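Local coordinates for 26S proteasome regulatory subunit rpn10 (Schizosaccharomyces pombe, PDB 2X5N), which protects ubiquitin chains against disassembly by deubiquitinating enzymes and thereby promotes protein degradation by the 26S proteasome, at residues L61-L64 with G69-L72; T23-Q28 with H76-R81; Q107-F112 with K129-N134. All coordinates share one frame; numbering follows the deposited sequence. Where two conformers were deposited one is given.

Contact 1. Residues L61-L64 with G69-L72; sequences LSTL and GKFL
Strand 60-63 runs past the helix 68-75 with Ser62 and Phe71 closest, their CA atoms 6.2 Å apart. Ser62 carries the meeting. Its CB lies 3.9 Å from Phe71 CD1, approaching the ring obliquely, while its OG lies beside the Lys70 chain, 3.5 Å from Lys70 CE. With OG anti to the backbone N (chi1 180°), the hydroxyl is turned toward the next residue, and Ser62 OG donates to Thr63 O over 2.9 Å, in the carbonyl plane and on a lone pair, a bond that fixes its rotation. The strand is the antiparallel edge of the mixed sheet of this von Willebrand factor type A domain, and Leu61 and Ser62 together face Leu50 in a classic beta bulge. Phe71 reaches inward to Leu50 and Ile7 and meets Phe36 edge-to-face. On the exposed side the Lys70 chain bends at chi3 (51°) and carries its ammonium toward Thr63. There Lys70 NZ gives a 3.0 Å hydrogen bond to a water that also donates to Leu64 O and is hydrogen-bonded to Thr63 OG1. A second water accepts from Thr63 N at 3.0 Å and only weakly from Lys70 NZ.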
loop_
_atom_site.group_PDB
_atom_site.type_symbol
_atom_site.label_atom_id
_atom_site.label_comp_id
_atom_site.label_asym_id
_atom_site.label_seq_id
_atom_site.Cartn_x
_atom_site.Cartn_y
_atom_site.Cartn_z
ATOM N N LEU A 61 -3.631 -8.801 8.194
ATOM C CA LEU A 61 -3.706 -8.357 9.590
ATOM C C LEU A 61 -5.085 -7.891 10.007
ATOM O O LEU A 61 -5.485 -8.082 11.144
ATOM C CB LEU A 61 -2.710 -7.224 9.832
ATOM C CG LEU A 61 -1.226 -7.540 9.664
ATOM C CD1 LEU A 61 -0.372 -6.341 10.129
ATOM C CD2 LEU A 61 -0.820 -8.841 10.352
ATOM N N SER A 62 -5.784 -7.224 9.102
ATOM C CA SER A 62 -7.139 -6.787 9.367
ATOM C C SER A 62 -7.956 -6.937 8.124
ATOM O O SER A 62 -7.534 -6.510 7.043
ATOM C CB SER A 62 -7.190 -5.317 9.785
ATOM O OG SER A 62 -8.540 -4.929 10.030
ATOM N N THR A 63 -9.129 -7.539 8.271
ATOM C CA THR A 63 -10.084 -7.537 7.183
ATOM C C THR A 63 -10.664 -6.123 7.022
ATOM O O THR A 63 -10.353 -5.216 7.788
ATOM C CB THR A 63 -11.189 -8.567 7.397
ATOM O OG1 THR A 63 -11.781 -8.357 8.675
ATOM C CG2 THR A 63 -10.613 -9.998 7.308
ATOM N N LEU A 64 -11.485 -5.940 5.996
ATOM C CA LEU A 64 -12.002 -4.632 5.644
ATOM C C LEU A 64 -12.812 -4.036 6.789
ATOM O O LEU A 64 -13.673 -4.686 7.379
ATOM C CB LEU A 64 -12.841 -4.755 4.379
ATOM C CG LEU A 64 -12.014 -5.046 3.118
ATOM C CD1 LEU A 64 -12.908 -5.557 1.990
ATOM C CD2 LEU A 64 -11.236 -3.837 2.619
ATOM N N GLY A 69 -8.630 1.369 14.921
ATOM C CA GLY A 69 -8.118 0.638 16.061
ATOM C C GLY A 69 -7.796 -0.807 15.727
ATOM O O GLY A 69 -6.894 -1.394 16.297
ATOM N N LYS A 70 -8.520 -1.398 14.787
ATOM C CA LYS A 70 -8.200 -2.757 14.391
ATOM C C LYS A 70 -6.831 -2.823 13.713
ATOM O O LYS A 70 -6.101 -3.790 13.888
ATOM C CB LYS A 70 -9.286 -3.307 13.463
ATOM C CG LYS A 70 -10.600 -3.618 14.173
ATOM C CD LYS A 70 -11.594 -4.303 13.253
ATOM C CE LYS A 70 -10.966 -5.495 12.555
ATOM N NZ LYS A 70 -11.988 -6.475 12.126
ATOM N N PHE A 71 -6.481 -1.802 12.930
ATOM C CA PHE A 71 -5.156 -1.770 12.323
ATOM C C PHE A 71 -4.097 -1.664 13.406
ATOM O O PHE A 71 -3.085 -2.369 13.383
ATOM C CB PHE A 71 -4.991 -0.562 11.381
ATOM C CG PHE A 71 -5.578 -0.744 9.989
ATOM C CD1 PHE A 71 -6.762 -1.421 9.767
ATOM C CD2 PHE A 71 -4.933 -0.181 8.921
ATOM C CE1 PHE A 71 -7.270 -1.553 8.485
ATOM C CE2 PHE A 71 -5.446 -0.312 7.649
ATOM C CZ PHE A 71 -6.623 -0.997 7.435
ATOM N N LEU A 72 -4.285 -0.741 14.353
ATOM C CA LEU A 72 -3.283 -0.513 15.390
ATOM C C LEU A 72 -3.121 -1.752 16.263
ATOM O O LEU A 72 -2.010 -2.133 16.598
ATOM C CB LEU A 72 -3.670 0.712 16.215
ATOM C CG LEU A 72 -3.492 2.050 15.504
ATOM C CD1 LEU A 72 -4.085 3.172 16.322
ATOM C CD2 LEU A 72 -2.004 2.311 15.259
HETATM O O HOH W 1 -9.521 -8.642 10.995
HETATM O O HOH W 2 -13.483 -6.368 9.532
#

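Contact 2. Residues T23-Q28 with H76-R81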
loop_
_atom_site.group_PDB
_atom_site.type_symbol
_atom_site.label_atom_id
_atom_site.label_comp_id
_atom_site.label_asym_id
_atom_site.label_seq_id
_atom_site.Cartn_x
_atom_site.Cartn_y
_atom_site.Cartn_z
ATOM N N THR A 23 12.204 5.575 11.641
ATOM C CA THR A 23 12.670 4.461 10.816
ATOM C C THR A 23 11.757 4.410 9.602
ATOM O O THR A 23 10.665 4.953 9.621
ATOM C CB THR A 23 12.586 3.099 11.531
ATOM O OG1 THR A 23 11.221 2.798 11.828
ATOM C CG2 THR A 23 13.426 3.109 12.800
ATOM N N ARG A 24 12.167 3.709 8.558
ATOM C CA ARG A 24 11.292 3.457 7.431
ATOM C C ARG A 24 9.993 2.839 7.879
ATOM O O ARG A 24 8.927 3.259 7.462
ATOM C CB ARG A 24 11.972 2.548 6.433
ATOM C CG ARG A 24 13.105 3.182 5.684
ATOM C CD ARG A 24 13.660 2.193 4.629
ATOM N NE ARG A 24 14.882 2.706 4.021
ATOM C CZ ARG A 24 15.553 2.107 3.052
ATOM N NH1 ARG A 24 15.116 0.977 2.515
ATOM N NH2 ARG A 24 16.664 2.662 2.604
ATOM N N PHE A 25 10.067 1.819 8.728
ATOM C CA PHE A 25 8.856 1.155 9.154
ATOM C C PHE A 25 7.889 2.105 9.847
ATOM O O PHE A 25 6.685 2.104 9.546
ATOM C CB PHE A 25 9.153 -0.015 10.078
ATOM C CG PHE A 25 7.906 -0.729 10.454
ATOM C CD1 PHE A 25 7.322 -1.633 9.565
ATOM C CD2 PHE A 25 7.221 -0.403 11.599
ATOM C CE1 PHE A 25 6.115 -2.233 9.849
ATOM C CE2 PHE A 25 6.010 -1.023 11.896
ATOM C CZ PHE A 25 5.467 -1.933 11.017
ATOM N N GLU A 26 8.406 2.904 10.778
ATOM C CA GLU A 26 7.563 3.780 11.576
ATOM C C GLU A 26 7.033 4.963 10.780
ATOM O O GLU A 26 5.937 5.465 11.022
ATOM C CB GLU A 26 8.333 4.250 12.799
ATOM C CG GLU A 26 8.478 3.162 13.857
ATOM C CD GLU A 26 7.135 2.790 14.458
ATOM O OE1 GLU A 26 6.327 3.716 14.691
ATOM O OE2 GLU A 26 6.883 1.585 14.685
ATOM N N ALA A 27 7.836 5.403 9.832
ATOM C CA ALA A 27 7.441 6.411 8.859
ATOM C C ALA A 27 6.229 6.010 8.050
ATOM O O ALA A 27 5.294 6.756 7.796
ATOM C CB ALA A 27 8.583 6.915 8.037
ATOM N N GLN A 28 6.310 4.763 7.618
ATOM C CA GLN A 28 5.253 4.132 6.870
ATOM C C GLN A 28 4.009 4.042 7.749
ATOM O O GLN A 28 2.890 4.325 7.307
ATOM C CB GLN A 28 5.743 2.736 6.402
ATOM C CG GLN A 28 4.672 1.739 6.152
ATOM C CD GLN A 28 5.282 0.404 5.877
ATOM O OE1 GLN A 28 5.323 -0.045 4.746
ATOM N NE2 GLN A 28 5.807 -0.233 6.926
ATOM N N HIS A 76 0.416 -4.196 16.575
ATOM C CA HIS A 76 1.132 -4.259 17.829
ATOM C C HIS A 76 1.875 -5.569 17.905
ATOM O O HIS A 76 1.286 -6.631 17.662
ATOM C CB HIS A 76 0.180 -4.159 19.006
ATOM C CG HIS A 76 0.894 -4.032 20.309
ATOM N ND1 HIS A 76 1.708 -2.959 20.586
ATOM C CD2 HIS A 76 0.974 -4.856 21.378
ATOM C CE1 HIS A 76 2.242 -3.112 21.788
ATOM N NE2 HIS A 76 1.808 -4.254 22.291
ATOM N N ASP A 77 3.150 -5.507 18.279
ATOM C CA ASP A 77 3.944 -6.726 18.316
ATOM C C ASP A 77 4.401 -7.353 17.003
ATOM O O ASP A 77 4.886 -8.466 16.986
ATOM C CB ASP A 77 3.598 -7.730 19.450
ATOM C CG ASP A 77 3.840 -7.186 20.852
ATOM O OD1 ASP A 77 4.621 -6.229 21.029
ATOM O OD2 ASP A 77 3.247 -7.758 21.793
ATOM N N LEU A 78 4.133 -6.658 15.892
ATOM C CA LEU A 78 4.382 -7.217 14.570
ATOM C C LEU A 78 5.878 -7.321 14.348
ATOM O O LEU A 78 6.587 -6.347 14.503
ATOM C CB LEU A 78 3.778 -6.328 13.482
ATOM C CG LEU A 78 3.905 -6.842 12.057
ATOM C CD1 LEU A 78 3.005 -8.028 11.809
ATOM C CD2 LEU A 78 3.571 -5.741 11.076
ATOM N N PRO A 79 6.365 -8.508 13.963
ATOM C CA PRO A 79 7.746 -8.550 13.503
ATOM C C PRO A 79 8.140 -7.676 12.343
ATOM O O PRO A 79 7.352 -7.659 11.392
ATOM C CB PRO A 79 8.083 -10.036 13.390
ATOM C CG PRO A 79 6.915 -10.749 14.028
ATOM C CD PRO A 79 5.735 -9.832 13.893
ATOM N N VAL A 80 9.313 -7.060 12.363
ATOM C CA VAL A 80 9.832 -6.298 11.244
ATOM C C VAL A 80 11.208 -6.907 10.977
ATOM O O VAL A 80 12.146 -6.711 11.752
ATOM C CB VAL A 80 9.919 -4.793 11.569
ATOM C CG1 VAL A 80 10.418 -4.040 10.345
ATOM C CG2 VAL A 80 8.546 -4.249 11.977
ATOM N N ARG A 81 11.293 -7.717 9.924
ATOM C CA ARG A 81 12.437 -8.592 9.679
ATOM C C ARG A 81 12.196 -9.376 8.396
ATOM O O ARG A 81 11.116 -9.315 7.819
ATOM C CB ARG A 81 12.607 -9.580 10.847
ATOM C CG ARG A 81 11.430 -10.548 10.962
ATOM C CD ARG A 81 11.595 -11.537 12.108
ATOM N NE ARG A 81 12.856 -12.273 12.032
ATOM C CZ ARG A 81 13.087 -13.297 11.219
ATOM N NH1 ARG A 81 12.149 -13.727 10.383
ATOM N NH2 ARG A 81 14.274 -13.892 11.246
#
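Leu78 and Val80 meet Phe25 where the loop after helix 68-75 passes the first turn of helix 24-42, in a von Willebrand factor type A domain whose sheet is flanked by helices. Helix 24-42 is capped at its N-terminus by Thr23, whose OG1 accepts from Glu26 N over 3.0 Å. The loop starts at His76, the first residue to leave helical geometry. The side chain of Leu78 starts toward the helix, and its CD2 comes within 4.3 Å of Phe25 CZ, obliquely to the ring; both residues also rest on Ile9 of strand 3-9, so the loop and the helix share one apolar patch at the sheet. The side chain of Pro79 starts away from the helix, and its carbonyl oxygen accepts a hydrogen bond from Asn11 ND2. Val80 then swings back, its CA 7.8 Å from that of Phe25. A chi1 of -177°, with CG anti to the backbone N, turns the phenyl ring so that one face meets Val80. Of the two valine methyls, CG1 lies near Phe25 CD1, whereas CG2 makes a CH-pi contact over the ring centre, 3.7 Å from the Phe25 centroid and 8° off the normal. Last comes Arg81, whose NH1 forms a salt bridge with Asp55 OD1.

Contact 3. Residues Q107-F112 with K129-N134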
loop_
_atom_site.group_PDB
_atom_site.type_symbol
_atom_site.label_atom_id
_atom_site.label_comp_id
_atom_site.label_asym_id
_atom_site.label_seq_id
_atom_site.Cartn_x
_atom_site.Cartn_y
_atom_site.Cartn_z
ATOM N N GLN A 107 -12.143 -1.776 -6.386
ATOM C CA GLN A 107 -11.046 -2.463 -5.720
ATOM C C GLN A 107 -9.739 -1.707 -5.889
ATOM O O GLN A 107 -9.369 -1.324 -7.000
ATOM C CB GLN A 107 -10.901 -3.870 -6.276
ATOM C CG GLN A 107 -12.178 -4.727 -6.144
ATOM C CD GLN A 107 -11.952 -6.116 -6.692
ATOM O OE1 GLN A 107 -11.272 -6.907 -6.074
ATOM N NE2 GLN A 107 -12.491 -6.405 -7.859
ATOM N N ARG A 108 -9.050 -1.485 -4.759
ATOM C CA ARG A 108 -7.784 -0.761 -4.792
ATOM C C ARG A 108 -6.789 -1.388 -3.822
ATOM O O ARG A 108 -7.155 -1.839 -2.735
ATOM C CB ARG A 108 -7.987 0.720 -4.434
ATOM C CG ARG A 108 -6.683 1.561 -4.411
ATOM C CD ARG A 108 -6.953 3.060 -4.152
ATOM N NE ARG A 108 -7.656 3.632 -5.290
ATOM C CZ ARG A 108 -7.087 4.013 -6.422
ATOM N NH1 ARG A 108 -5.773 4.054 -6.549
ATOM N NH2 ARG A 108 -7.853 4.367 -7.432
ATOM N N ILE A 109 -5.523 -1.343 -4.212
ATOM C CA ILE A 109 -4.395 -1.687 -3.360
ATOM C C ILE A 109 -3.528 -0.450 -3.191
ATOM O O ILE A 109 -3.229 0.227 -4.166
ATOM C CB ILE A 109 -3.546 -2.817 -4.007
ATOM C CG1 ILE A 109 -4.400 -4.083 -4.087
ATOM C CG2 ILE A 109 -2.248 -3.022 -3.221
ATOM C CD1 ILE A 109 -3.755 -5.193 -4.879
ATOM N N VAL A 110 -3.113 -0.156 -1.955
ATOM C CA VAL A 110 -2.066 0.856 -1.695
ATOM C C VAL A 110 -0.915 0.119 -1.024
ATOM O O VAL A 110 -1.102 -0.412 0.055
ATOM C CB VAL A 110 -2.564 2.017 -0.809
ATOM C CG1 VAL A 110 -1.421 2.977 -0.527
ATOM C CG2 VAL A 110 -3.684 2.740 -1.521
ATOM N N ALA A 111 0.232 0.037 -1.693
ATOM C CA ALA A 111 1.345 -0.749 -1.204
ATOM C C ALA A 111 2.584 0.102 -0.991
ATOM O O ALA A 111 2.954 0.908 -1.855
ATOM C CB ALA A 111 1.684 -1.870 -2.193
ATOM N N PHE A 112 3.256 -0.146 0.120
ATOM C CA PHE A 112 4.549 0.437 0.406
ATOM C C PHE A 112 5.655 -0.522 -0.019
ATOM O O PHE A 112 5.585 -1.717 0.252
ATOM C CB PHE A 112 4.696 0.680 1.898
ATOM C CG PHE A 112 3.811 1.752 2.451
ATOM C CD1 PHE A 112 4.309 3.029 2.686
ATOM C CD2 PHE A 112 2.476 1.488 2.758
ATOM C CE1 PHE A 112 3.510 4.014 3.237
ATOM C CE2 PHE A 112 1.675 2.477 3.306
ATOM C CZ PHE A 112 2.196 3.736 3.559
ATOM N N LYS A 129 -0.609 -6.089 -15.606
ATOM C CA LYS A 129 -1.612 -6.245 -16.635
ATOM C C LYS A 129 -2.741 -7.126 -16.147
ATOM O O LYS A 129 -3.885 -6.923 -16.524
ATOM C CB LYS A 129 -1.000 -6.807 -17.921
ATOM C CG LYS A 129 -0.079 -5.821 -18.630
ATOM C CD LYS A 129 0.261 -6.268 -20.044
ATOM C CE LYS A 129 0.918 -5.144 -20.826
ATOM N NZ LYS A 129 1.213 -5.519 -22.233
ATOM N N ARG A 130 -2.407 -8.104 -15.306
ATOM C CA ARG A 130 -3.417 -8.913 -14.652
ATOM C C ARG A 130 -4.298 -8.053 -13.721
ATOM O O ARG A 130 -5.524 -8.194 -13.773
ATOM C CB ARG A 130 -2.769 -10.094 -13.893
ATOM C CG ARG A 130 -3.745 -11.018 -13.178
ATOM C CD ARG A 130 -4.664 -11.741 -14.161
ATOM N NE ARG A 130 -3.928 -12.651 -15.036
ATOM C CZ ARG A 130 -4.482 -13.382 -16.000
ATOM N NH1 ARG A 130 -5.788 -13.327 -16.220
ATOM N NH2 ARG A 130 -3.723 -14.167 -16.746
ATOM N N MET A 131 -3.706 -7.170 -12.903
ATOM C CA MET A 131 -4.505 -6.236 -12.095
ATOM C C MET A 131 -5.437 -5.408 -12.973
ATOM O O MET A 131 -6.604 -5.203 -12.637
ATOM C CB MET A 131 -3.620 -5.275 -11.290
ATOM C CG MET A 131 -2.878 -5.888 -10.096
ATOM S SD MET A 131 -2.321 -4.646 -8.953
ATOM C CE MET A 131 -3.856 -4.087 -8.256
ATOM N N LYS A 132 -4.922 -4.911 -14.094
ATOM C CA LYS A 132 -5.705 -4.027 -14.931
ATOM C C LYS A 132 -6.884 -4.806 -15.504
ATOM O O LYS A 132 -8.012 -4.309 -15.561
ATOM C CB LYS A 132 -4.845 -3.445 -16.052
ATOM C CG LYS A 132 -5.594 -2.470 -16.935
ATOM C CD LYS A 132 -4.711 -1.935 -18.057
ATOM C CE LYS A 132 -5.486 -0.991 -18.963
ATOM N NZ LYS A 132 -4.679 -0.518 -20.121
ATOM N N LYS A 133 -6.615 -6.045 -15.908
ATOM C CA LYS A 133 -7.655 -6.929 -16.430
ATOM C C LYS A 133 -8.706 -7.177 -15.350
ATOM O O LYS A 133 -9.889 -7.260 -15.639
ATOM C CB LYS A 133 -7.042 -8.255 -16.892
ATOM C CG LYS A 133 -8.032 -9.239 -17.497
ATOM C CD LYS A 133 -7.348 -10.554 -17.842
ATOM C CE LYS A 133 -8.296 -11.533 -18.515
ATOM N NZ LYS A 133 -8.675 -11.097 -19.887
ATOM N N ASN A 134 -8.247 -7.263 -14.104
ATOM C CA ASN A 134 -9.108 -7.530 -12.945
ATOM C C ASN A 134 -9.792 -6.271 -12.380
ATOM O O ASN A 134 -10.502 -6.366 -11.387
ATOM C CB ASN A 134 -8.260 -8.217 -11.852
ATOM C CG ASN A 134 -7.881 -9.659 -12.226
ATOM O OD1 ASN A 134 -8.514 -10.262 -13.089
ATOM N ND2 ASN A 134 -6.840 -10.197 -11.592
HETATM O O HOH W 3 -12.245 -8.206 -10.540
#
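Ile109 and Met131 meet end to end, the CD1 methyl of the isoleucine 3.6 Å from the CE methyl of the methionine. Ile109 CG1 and Met131 CG both lie anti to the carbonyl carbon of their own residue, but the two side chains cover the distance differently. Ile109 points from the strand toward the helix and keeps its longer branch extended (chi2 172°), which puts CD1 at the far end of the reach. Met131 does not set out straight at the strand; its chain runs on nearly straight to the sulfur and then bends at chi3 (70°), and this last turn brings CE round to the isoleucine. The two side chains run at a slant to each other, and their terminal methyls are the closest atoms. Strand 106-113, helix 121-133 and strand 136-143 form a beta-alpha-beta unit of the domain, and Met131 also packs on Val136 and Ile138 of its second strand. Helix 86-98 closes another flank, with Ala93 and Leu97 against Ile109.

Toward the end of the helix the contact becomes polar. The CA atoms of Gln107 and Asn134 are 9.0 Å apart, and the glutamine chain, extended beyond CG, carries its amide in this direction. Gln107 NE2 still stops 4.1 Å from Asn134 O. A water joins them, accepting from Gln107 NE2 at 3.2 Å and donating to Asn134 O at 2.7 Å. The Asn134 side chain turns elsewhere, its ND2 bonding to Gln94 OE1 of helix 86-98. Helix and strand thus meet through apolar tips in the buried part and through one bridging water nearer the surface; the direct contact is apolar, so its contribution probably comes from dispersion and the burial of the two methyls, with the polar link carried by the water.

Contacts 1 and 3 both reach the same six-stranded sheet, contact 1 at its outermost strand 60-63 and contact 3 at the inner strand 106-113; their centres are 20 Å apart and their nearest atoms about 7 Å, so they do not touch. Contact 2 meets both. Its centre is 15 Å from that of contact 1, and Leu61 CD1 packs on Leu78 CD2 at 4.1 Å, which joins the edge strand to the loop. Gln28 OE1 of contact 2 packs against Phe112 CB of contact 3 at 3.0 Å, although these two centres lie 24 Å apart, on opposite sides of the chain's centre. Along the chain, contact 1 falls between the two segments of contact 2, and contact 3 follows both.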